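Local coordinates for uncharacterized hypothetical protein (Parabacteroides merdae, PDB 4EI0) that is of unknown function but belongs to the DUF4466 family and is rich in antiparallel beta-sheet, at residues V237-S246 and R290-A298; S167-V175 and T304-M312. All coordinates share one frame; numbering follows the deposited sequence. Where two conformers were deposited one is given.

Contact 1. Residues V237-S246 and R290-A298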
loop_
_atom_site.group_PDB
_atom_site.type_symbol
_atom_site.label_atom_id
_atom_site.label_comp_id
_atom_site.label_asym_id
_atom_site.label_seq_id
_atom_site.Cartn_x
_atom_site.Cartn_y
_atom_site.Cartn_z
ATOM N N VAL B 237 -37.461 -10.711 -28.115
ATOM C CA VAL B 237 -37.389 -10.477 -26.674
ATOM C C VAL B 237 -37.216 -8.962 -26.449
ATOM O O VAL B 237 -36.729 -8.290 -27.344
ATOM C CB VAL B 237 -36.154 -11.175 -26.091
ATOM C CG1 VAL B 237 -35.967 -10.779 -24.638
ATOM C CG2 VAL B 237 -36.311 -12.688 -26.185
ATOM N N TYR B 238 -37.534 -8.439 -25.264
ATOM C CA TYR B 238 -37.260 -7.043 -24.913
ATOM C C TYR B 238 -36.695 -6.954 -23.501
ATOM O O TYR B 238 -37.253 -7.522 -22.575
ATOM C CB TYR B 238 -38.556 -6.208 -25.052
ATOM C CG TYR B 238 -38.358 -4.729 -24.830
ATOM C CD1 TYR B 238 -37.496 -4.024 -25.645
ATOM C CD2 TYR B 238 -39.030 -4.011 -23.794
ATOM C CE1 TYR B 238 -37.263 -2.668 -25.448
ATOM C CE2 TYR B 238 -38.812 -2.651 -23.611
ATOM C CZ TYR B 238 -37.917 -1.990 -24.443
ATOM O OH TYR B 238 -37.650 -0.653 -24.314
ATOM N N GLY B 239 -35.606 -6.206 -23.325
ATOM C CA GLY B 239 -35.064 -5.931 -22.005
ATOM C C GLY B 239 -34.337 -7.098 -21.389
ATOM O O GLY B 239 -34.178 -7.126 -20.183
ATOM N N LEU B 240 -33.937 -8.076 -22.200
ATOM C CA LEU B 240 -33.156 -9.210 -21.730
ATOM C C LEU B 240 -31.689 -8.866 -21.884
ATOM O O LEU B 240 -31.117 -8.898 -22.967
ATOM C CB LEU B 240 -33.472 -10.519 -22.463
ATOM C CG LEU B 240 -32.577 -11.701 -22.051
ATOM C CD1 LEU B 240 -32.898 -12.023 -20.609
ATOM C CD2 LEU B 240 -32.783 -12.938 -22.887
ATOM N N GLN B 241 -31.061 -8.500 -20.791
ATOM C CA GLN B 241 -29.780 -7.842 -20.916
ATOM C C GLN B 241 -28.762 -8.858 -20.460
ATOM O O GLN B 241 -29.044 -9.764 -19.695
ATOM C CB GLN B 241 -29.716 -6.476 -20.201
ATOM C CG GLN B 241 -30.578 -5.441 -20.943
ATOM C CD GLN B 241 -30.455 -3.981 -20.483
ATOM O OE1 GLN B 241 -30.108 -3.111 -21.276
ATOM N NE2 GLN B 241 -30.754 -3.710 -19.219
ATOM N N ASP B 242 -27.601 -8.760 -21.030
ATOM C CA ASP B 242 -26.549 -9.633 -20.674
ATOM C C ASP B 242 -25.403 -8.687 -20.336
ATOM O O ASP B 242 -25.134 -7.725 -21.072
ATOM C CB ASP B 242 -26.274 -10.534 -21.872
ATOM C CG ASP B 242 -25.033 -11.373 -21.691
ATOM O OD1 ASP B 242 -23.931 -10.810 -21.673
ATOM O OD2 ASP B 242 -25.186 -12.593 -21.520
ATOM N N ARG B 243 -24.750 -8.936 -19.225
ATOM C CA ARG B 243 -23.735 -7.986 -18.727
ATOM C C ARG B 243 -22.537 -7.893 -19.688
ATOM O O ARG B 243 -21.959 -6.819 -19.876
ATOM C CB ARG B 243 -23.256 -8.407 -17.322
ATOM C CG ARG B 243 -22.994 -7.300 -16.299
ATOM C CD ARG B 243 -22.312 -6.070 -16.884
ATOM N NE ARG B 243 -21.768 -5.187 -15.846
ATOM C CZ ARG B 243 -20.889 -4.206 -16.065
ATOM N NH1 ARG B 243 -20.397 -3.970 -17.283
ATOM N NH2 ARG B 243 -20.480 -3.463 -15.045
ATOM N N GLN B 244 -22.210 -8.994 -20.345
ATOM C CA GLN B 244 -21.098 -8.996 -21.302
ATOM C C GLN B 244 -21.484 -8.323 -22.585
ATOM O O GLN B 244 -20.682 -7.669 -23.212
ATOM C CB GLN B 244 -20.602 -10.436 -21.550
ATOM C CG GLN B 244 -19.989 -11.014 -20.313
ATOM C CD GLN B 244 -19.709 -12.502 -20.361
ATOM O OE1 GLN B 244 -20.564 -13.314 -20.730
ATOM N NE2 GLN B 244 -18.556 -12.884 -19.830
ATOM N N LEU B 245 -22.728 -8.493 -23.019
ATOM C CA LEU B 245 -23.127 -7.891 -24.287
ATOM C C LEU B 245 -23.497 -6.405 -24.196
ATOM O O LEU B 245 -23.413 -5.700 -25.197
ATOM C CB LEU B 245 -24.307 -8.676 -24.903
ATOM C CG LEU B 245 -24.046 -10.122 -25.345
ATOM C CD1 LEU B 245 -25.377 -10.726 -25.704
ATOM C CD2 LEU B 245 -23.100 -10.169 -26.509
ATOM N N SER B 246 -23.961 -5.952 -23.037
ATOM C CA SER B 246 -24.535 -4.608 -22.906
ATOM C C SER B 246 -23.762 -3.677 -21.981
ATOM O O SER B 246 -23.999 -2.463 -21.983
ATOM C CB SER B 246 -25.956 -4.713 -22.378
ATOM O OG SER B 246 -25.894 -4.815 -20.980
ATOM N N ARG B 290 -27.145 -21.737 -32.378
ATOM C CA ARG B 290 -28.076 -20.820 -31.783
ATOM C C ARG B 290 -27.352 -19.562 -31.406
ATOM O O ARG B 290 -26.141 -19.584 -31.202
ATOM C CB ARG B 290 -28.713 -21.436 -30.573
ATOM C CG ARG B 290 -29.787 -22.403 -30.954
ATOM C CD ARG B 290 -30.318 -23.085 -29.709
ATOM N NE ARG B 290 -31.356 -23.984 -30.112
ATOM C CZ ARG B 290 -32.109 -24.671 -29.271
ATOM N NH1 ARG B 290 -31.950 -24.613 -27.939
ATOM N NH2 ARG B 290 -33.032 -25.437 -29.793
ATOM N N ALA B 291 -28.069 -18.452 -31.337
ATOM C CA ALA B 291 -27.402 -17.182 -31.010
ATOM C C ALA B 291 -28.406 -16.290 -30.305
ATOM O O ALA B 291 -29.630 -16.518 -30.382
ATOM C CB ALA B 291 -26.905 -16.510 -32.275
ATOM N N TYR B 292 -27.893 -15.263 -29.647
ATOM C CA TYR B 292 -28.718 -14.210 -29.088
ATOM C C TYR B 292 -28.147 -12.920 -29.633
ATOM O O TYR B 292 -26.946 -12.613 -29.419
ATOM C CB TYR B 292 -28.704 -14.219 -27.529
ATOM C CG TYR B 292 -29.505 -13.089 -26.923
ATOM C CD1 TYR B 292 -30.882 -13.035 -27.098
ATOM C CD2 TYR B 292 -28.906 -12.064 -26.228
ATOM C CE1 TYR B 292 -31.647 -11.998 -26.590
ATOM C CE2 TYR B 292 -29.677 -11.016 -25.689
ATOM C CZ TYR B 292 -31.028 -10.963 -25.916
ATOM O OH TYR B 292 -31.822 -9.962 -25.376
ATOM N N VAL B 293 -28.980 -12.171 -30.342
ATOM C CA VAL B 293 -28.631 -10.877 -30.920
ATOM C C VAL B 293 -29.246 -9.766 -30.044
ATOM O O VAL B 293 -30.444 -9.768 -29.790
ATOM C CB VAL B 293 -29.197 -10.764 -32.329
ATOM C CG1 VAL B 293 -28.774 -9.416 -32.959
ATOM C CG2 VAL B 293 -28.811 -11.997 -33.139
ATOM N N TYR B 294 -28.407 -8.879 -29.502
ATOM C CA TYR B 294 -28.865 -7.828 -28.580
ATOM C C TYR B 294 -28.719 -6.512 -29.291
ATOM O O TYR B 294 -27.689 -6.263 -29.887
ATOM C CB TYR B 294 -28.034 -7.832 -27.280
ATOM C CG TYR B 294 -28.417 -6.699 -26.361
ATOM C CD1 TYR B 294 -29.621 -6.734 -25.700
ATOM C CD2 TYR B 294 -27.597 -5.595 -26.178
ATOM C CE1 TYR B 294 -30.017 -5.714 -24.845
ATOM C CE2 TYR B 294 -27.980 -4.551 -25.345
ATOM C CZ TYR B 294 -29.180 -4.627 -24.657
ATOM O OH TYR B 294 -29.645 -3.603 -23.879
ATOM N N ILE B 295 -29.746 -5.683 -29.253
ATOM C CA ILE B 295 -29.710 -4.354 -29.871
ATOM C C ILE B 295 -29.207 -3.341 -28.854
ATOM O O ILE B 295 -29.951 -2.916 -27.979
ATOM C CB ILE B 295 -31.080 -3.921 -30.412
ATOM C CG1 ILE B 295 -31.720 -5.009 -31.305
ATOM C CG2 ILE B 295 -30.996 -2.582 -31.149
ATOM C CD1 ILE B 295 -30.927 -5.516 -32.474
ATOM N N ASN B 296 -27.935 -2.966 -28.933
ATOM C CA ASN B 296 -27.342 -2.007 -28.004
ATOM C C ASN B 296 -27.920 -0.595 -28.186
ATOM O O ASN B 296 -28.172 0.103 -27.208
ATOM C CB ASN B 296 -25.804 -1.919 -28.181
ATOM C CG ASN B 296 -25.097 -3.227 -27.933
ATOM O OD1 ASN B 296 -24.748 -3.930 -28.882
ATOM N ND2 ASN B 296 -24.794 -3.525 -26.681
ATOM N N LYS B 297 -28.174 -0.215 -29.439
ATOM C CA LYS B 297 -28.600 1.160 -29.826
ATOM C C LYS B 297 -29.279 1.084 -31.177
ATOM O O LYS B 297 -28.945 0.189 -31.961
ATOM C CB LYS B 297 -27.373 2.070 -29.986
ATOM C CG LYS B 297 -26.584 2.427 -28.733
ATOM C CD LYS B 297 -25.442 3.401 -29.063
ATOM C CE LYS B 297 -24.270 2.701 -29.760
ATOM N NZ LYS B 297 -23.783 3.425 -30.972
ATOM N N ALA B 298 -30.230 1.971 -31.462
ATOM C CA ALA B 298 -30.863 1.976 -32.769
ATOM C C ALA B 298 -31.393 3.364 -33.081
ATOM O O ALA B 298 -32.130 3.914 -32.294
ATOM C CB ALA B 298 -32.007 0.945 -32.864
HETATM O O HOH W 1 -33.726 -8.035 -25.022
HETATM O O HOH W 2 -25.577 -1.734 -24.559
#

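Contact 2. Residues S167-V175 and T304-M312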
loop_
_atom_site.group_PDB
_atom_site.type_symbol
_atom_site.label_atom_id
_atom_site.label_comp_id
_atom_site.label_asym_id
_atom_site.label_seq_id
_atom_site.Cartn_x
_atom_site.Cartn_y
_atom_site.Cartn_z
ATOM N N SER B 167 -24.622 -13.092 -40.912
ATOM C CA SER B 167 -24.269 -14.522 -40.975
ATOM C C SER B 167 -23.779 -15.000 -39.622
ATOM O O SER B 167 -22.840 -14.439 -39.037
ATOM C CB SER B 167 -23.170 -14.783 -41.997
ATOM O OG SER B 167 -22.865 -16.173 -42.060
ATOM N N PHE B 168 -24.374 -16.086 -39.144
ATOM C CA PHE B 168 -23.938 -16.740 -37.924
ATOM C C PHE B 168 -23.117 -17.978 -38.247
ATOM O O PHE B 168 -22.946 -18.816 -37.374
ATOM C CB PHE B 168 -25.173 -17.159 -37.063
ATOM C CG PHE B 168 -26.085 -16.016 -36.717
ATOM C CD1 PHE B 168 -25.792 -15.158 -35.664
ATOM C CD2 PHE B 168 -27.194 -15.768 -37.469
ATOM C CE1 PHE B 168 -26.620 -14.109 -35.367
ATOM C CE2 PHE B 168 -28.019 -14.712 -37.192
ATOM C CZ PHE B 168 -27.742 -13.885 -36.149
ATOM N N LEU B 169 -22.526 -18.065 -39.444
ATOM C CA LEU B 169 -21.859 -19.320 -39.880
ATOM C C LEU B 169 -20.359 -19.299 -39.956
ATOM O O LEU B 169 -19.763 -20.323 -40.223
ATOM C CB LEU B 169 -22.436 -19.780 -41.249
ATOM C CG LEU B 169 -23.994 -19.916 -41.281
ATOM C CD1 LEU B 169 -24.635 -20.349 -42.607
ATOM C CD2 LEU B 169 -24.409 -20.887 -40.167
ATOM N N ASN B 170 -19.716 -18.164 -39.715
ATOM C CA ASN B 170 -18.307 -18.098 -39.871
ATOM C C ASN B 170 -17.588 -18.681 -38.642
ATOM O O ASN B 170 -18.003 -18.469 -37.503
ATOM C CB ASN B 170 -17.859 -16.646 -40.100
ATOM C CG ASN B 170 -18.164 -16.125 -41.482
ATOM O OD1 ASN B 170 -18.567 -16.853 -42.393
ATOM N ND2 ASN B 170 -17.967 -14.836 -41.653
ATOM N N GLU B 171 -16.460 -19.356 -38.866
ATOM C CA GLU B 171 -15.621 -19.901 -37.786
ATOM C C GLU B 171 -15.171 -18.790 -36.838
ATOM O O GLU B 171 -14.665 -17.740 -37.264
ATOM C CB GLU B 171 -14.271 -20.466 -38.261
ATOM C CG GLU B 171 -14.046 -21.525 -39.284
ATOM C CD GLU B 171 -12.529 -21.797 -39.266
ATOM O OE1 GLU B 171 -11.712 -21.173 -40.028
ATOM O OE2 GLU B 171 -12.151 -22.587 -38.380
ATOM N N GLY B 172 -15.286 -19.037 -35.555
ATOM C CA GLY B 172 -14.774 -18.091 -34.564
ATOM C C GLY B 172 -15.408 -16.726 -34.539
ATOM O O GLY B 172 -14.912 -15.867 -33.838
ATOM N N GLU B 173 -16.530 -16.527 -35.233
ATOM C CA GLU B 173 -17.157 -15.204 -35.340
ATOM C C GLU B 173 -18.628 -15.332 -34.981
ATOM O O GLU B 173 -19.352 -15.917 -35.737
ATOM C CB GLU B 173 -17.076 -14.686 -36.774
ATOM C CG GLU B 173 -15.952 -13.726 -37.128
ATOM C CD GLU B 173 -16.158 -13.082 -38.510
ATOM O OE1 GLU B 173 -16.030 -13.776 -39.534
ATOM O OE2 GLU B 173 -16.484 -11.883 -38.584
ATOM N N ALA B 174 -19.070 -14.771 -33.847
ATOM C CA ALA B 174 -20.459 -14.963 -33.379
ATOM C C ALA B 174 -21.466 -14.510 -34.423
ATOM O O ALA B 174 -22.498 -15.135 -34.620
ATOM C CB ALA B 174 -20.690 -14.230 -32.055
ATOM N N VAL B 175 -21.136 -13.434 -35.108
ATOM C CA VAL B 175 -21.916 -12.917 -36.254
ATOM C C VAL B 175 -20.964 -12.185 -37.135
ATOM O O VAL B 175 -19.947 -11.664 -36.626
ATOM C CB VAL B 175 -23.056 -11.958 -35.818
ATOM C CG1 VAL B 175 -22.528 -10.613 -35.367
ATOM C CG2 VAL B 175 -24.046 -11.806 -36.957
ATOM N N THR B 304 -26.648 -0.729 -33.623
ATOM C CA THR B 304 -25.517 -1.449 -33.084
ATOM C C THR B 304 -25.976 -2.759 -32.401
ATOM O O THR B 304 -26.849 -2.718 -31.536
ATOM C CB THR B 304 -24.768 -0.590 -32.045
ATOM O OG1 THR B 304 -24.444 0.680 -32.627
ATOM C CG2 THR B 304 -23.484 -1.248 -31.584
ATOM N N VAL B 305 -25.358 -3.894 -32.759
ATOM C CA VAL B 305 -25.721 -5.195 -32.189
ATOM C C VAL B 305 -24.511 -5.830 -31.537
ATOM O O VAL B 305 -23.386 -5.530 -31.900
ATOM C CB VAL B 305 -26.345 -6.148 -33.243
ATOM C CG1 VAL B 305 -27.521 -5.505 -33.964
ATOM C CG2 VAL B 305 -25.309 -6.613 -34.250
ATOM N N SER B 306 -24.769 -6.679 -30.564
ATOM C CA SER B 306 -23.793 -7.564 -29.961
ATOM C C SER B 306 -24.398 -8.977 -29.885
ATOM O O SER B 306 -25.574 -9.119 -29.638
ATOM C CB SER B 306 -23.477 -7.065 -28.568
ATOM O OG SER B 306 -22.984 -5.731 -28.639
ATOM N N VAL B 307 -23.598 -10.014 -30.073
ATOM C CA VAL B 307 -24.125 -11.393 -30.279
ATOM C C VAL B 307 -23.302 -12.384 -29.507
ATOM O O VAL B 307 -22.076 -12.298 -29.508
ATOM C CB VAL B 307 -24.103 -11.766 -31.786
ATOM C CG1 VAL B 307 -24.544 -13.212 -32.052
ATOM C CG2 VAL B 307 -24.891 -10.768 -32.614
ATOM N N LYS B 308 -23.975 -13.278 -28.793
ATOM C CA LYS B 308 -23.413 -14.518 -28.312
ATOM C C LYS B 308 -23.913 -15.624 -29.209
ATOM O O LYS B 308 -25.082 -15.617 -29.608
ATOM C CB LYS B 308 -23.819 -14.799 -26.899
ATOM C CG LYS B 308 -22.969 -14.064 -25.884
ATOM C CD LYS B 308 -23.458 -14.213 -24.462
ATOM C CE LYS B 308 -22.469 -13.660 -23.425
ATOM N NZ LYS B 308 -22.956 -13.845 -22.035
ATOM N N ARG B 309 -23.012 -16.529 -29.585
ATOM C CA ARG B 309 -23.387 -17.717 -30.440
ATOM C C ARG B 309 -22.899 -18.998 -29.786
ATOM O O ARG B 309 -21.842 -19.012 -29.149
ATOM C CB ARG B 309 -22.780 -17.555 -31.820
ATOM C CG ARG B 309 -23.168 -18.642 -32.820
ATOM C CD ARG B 309 -22.372 -18.600 -34.110
ATOM N NE ARG B 309 -20.979 -18.932 -33.901
ATOM C CZ ARG B 309 -20.055 -19.031 -34.858
ATOM N NH1 ARG B 309 -20.371 -18.860 -36.129
ATOM N NH2 ARG B 309 -18.792 -19.313 -34.521
ATOM N N TYR B 310 -23.670 -20.077 -29.929
ATOM C CA TYR B 310 -23.356 -21.357 -29.326
ATOM C C TYR B 310 -23.612 -22.450 -30.382
ATOM O O TYR B 310 -24.692 -22.515 -30.970
ATOM C CB TYR B 310 -24.249 -21.572 -28.084
ATOM C CG TYR B 310 -24.067 -22.899 -27.369
ATOM C CD1 TYR B 310 -23.125 -23.051 -26.418
ATOM C CD2 TYR B 310 -24.839 -24.000 -27.703
ATOM C CE1 TYR B 310 -22.945 -24.268 -25.767
ATOM C CE2 TYR B 310 -24.675 -25.211 -27.079
ATOM C CZ TYR B 310 -23.696 -25.342 -26.116
ATOM O OH TYR B 310 -23.517 -26.530 -25.462
ATOM N N LYS B 311 -22.604 -23.269 -30.621
ATOM C CA LYS B 311 -22.695 -24.389 -31.537
ATOM C C LYS B 311 -23.322 -25.590 -30.866
ATOM O O LYS B 311 -22.785 -26.142 -29.890
ATOM C CB LYS B 311 -21.311 -24.796 -32.057
ATOM C CG LYS B 311 -21.417 -25.848 -33.198
ATOM C CD LYS B 311 -20.163 -26.673 -33.398
ATOM C CE LYS B 311 -19.552 -26.500 -34.779
ATOM N NZ LYS B 311 -18.282 -25.714 -34.685
HETATM N N MSE B 312 -24.453 -26.026 -31.409
HETATM C CA MSE B 312 -25.215 -27.104 -30.781
HETATM C C MSE B 312 -24.492 -28.459 -30.846
HETATM O O MSE B 312 -23.610 -28.731 -31.686
HETATM O OXT MSE B 312 -24.740 -29.303 -29.984
HETATM C CB MSE B 312 -26.606 -27.169 -31.402
HETATM C CG MSE B 312 -27.433 -25.910 -31.149
HETATM SE SE MSE B 312 -27.907 -25.674 -29.250
HETATM C CE MSE B 312 -28.940 -27.314 -28.950
#

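Contact 1. Residues V237-S246 and R290-A298
Leu245 and Ser246, in the short helix 243-246, pass over Tyr294 and Asn296 of strand 289-299, with Ser246 CA 6.4 Å from Asn296 CA. The bonds across this gap all use side chains of the strand. Tyr292 and Tyr294 rise from the same face, each with CG anti to its own backbone N (chi1 177° and 176°), and this sends both rings toward the loop before the helix. Tyr292 OH donates to Leu240 O at 2.7 Å, in the carbonyl plane and on a lone pair. The same hydroxyl accepts from a water that accepts from Leu240 N, so both backbone polar groups of Leu240 are tied to one phenol. Leu245 CD1 meets the edge of this ring, 3.8 Å from Tyr292 CD2. Tyr294 OH donates to Gln241 OE1 at 2.7 Å, again on a lone pair, while Ser246 CB lies 3.6 Å from Tyr294 CE2. A phenylalanine in place of Tyr294 would probably leave Gln241 OE1 without this donor and its amide freer to turn. Asn296 ND2 donates to Leu245 O at 3.0 Å, with that oxygen in the plane of the Asn296 amide, and also to a second water that bonds Ser246 O; Asn296 OD1 is taken by Ser306. Asp242 N-caps the helix, its OD1 accepting from Leu245 N at 2.9 Å. Val293 and Ile295 pack on Phe209 from the other face of the strand. The chain leaves edge strand 233-238 and turns back over the face of its own sheet, where the N-capped turn covers strand 289-299 beside a classic beta bulge in which Asn296 and Lys297 stand opposite Thr304.

Contact 2. Residues S167-V175 and T304-M312
Arg309 pushes its guanidinium into the bend of loop 167-175 and is gripped there by main-chain carbonyls. Arg309 NH1 serves two of them: it donates to Phe168 O at 2.9 Å, nearly straight at 157°, and to Asn170 O at 2.8 Å. Both oxygens lie at the guanidinium's edge, near its plane, but each carbonyl is approached from above its own plane, not on a lone pair. Arg309 NH2 adds a weak bond of 3.2 Å to Asn170 O and is salt-bridged to Asp152. Over one face sits Glu173 O, 3.1 Å from Arg309 NH1 but at too poor an angle to bond. The side chain leaves the strand extended and then bends at chi3 (67°), turning the charged group into the loop. Asn170 to Glu173 form a type II turn, and Ser167 OG makes an ST turn with Leu169 N.

Beside the arginine the contact is apolar. Val175 CG1 packs 3.6 Å from Val307 CG2, the side chains crossing at about a right angle, and Val307 CG1 lies at the edge of the Phe168 ring, 4.0 Å from Phe168 CE1. Ala174 CB lies 3.5 Å from Val307 O, whereas the buried Ala174 O has no partner in the model. The Phe168 and Asn170 oxygens, with the Asp152 carboxylate, are likely to stabilise the buried guanidinium charge, and these main-chain bonds tie the loop's course to the strand.

Overall arrangement
From the N terminus the chain passes through the two five-stranded sheets of residues 17-147 and reaches loop 167-175, which joins strands 165-167 and 176-178 of another sheet. In contact 2 this loop meets the last strand, 302-311, closing a loop of 128 residues and tying that sheet's connection to the sheet holding 302-311. Nested inside, contact 1 spans 43 residues and ties the end of edge strand 233-238 to the face of its own sheet. The contacts cover opposite faces of the sequential antiparallel neighbours 289-299 and 302-311. Their centres are 13 Å apart, and side chains link them: Asp242 forms a salt bridge with Lys308, and Asn296 probably hydrogen-bonds Ser306.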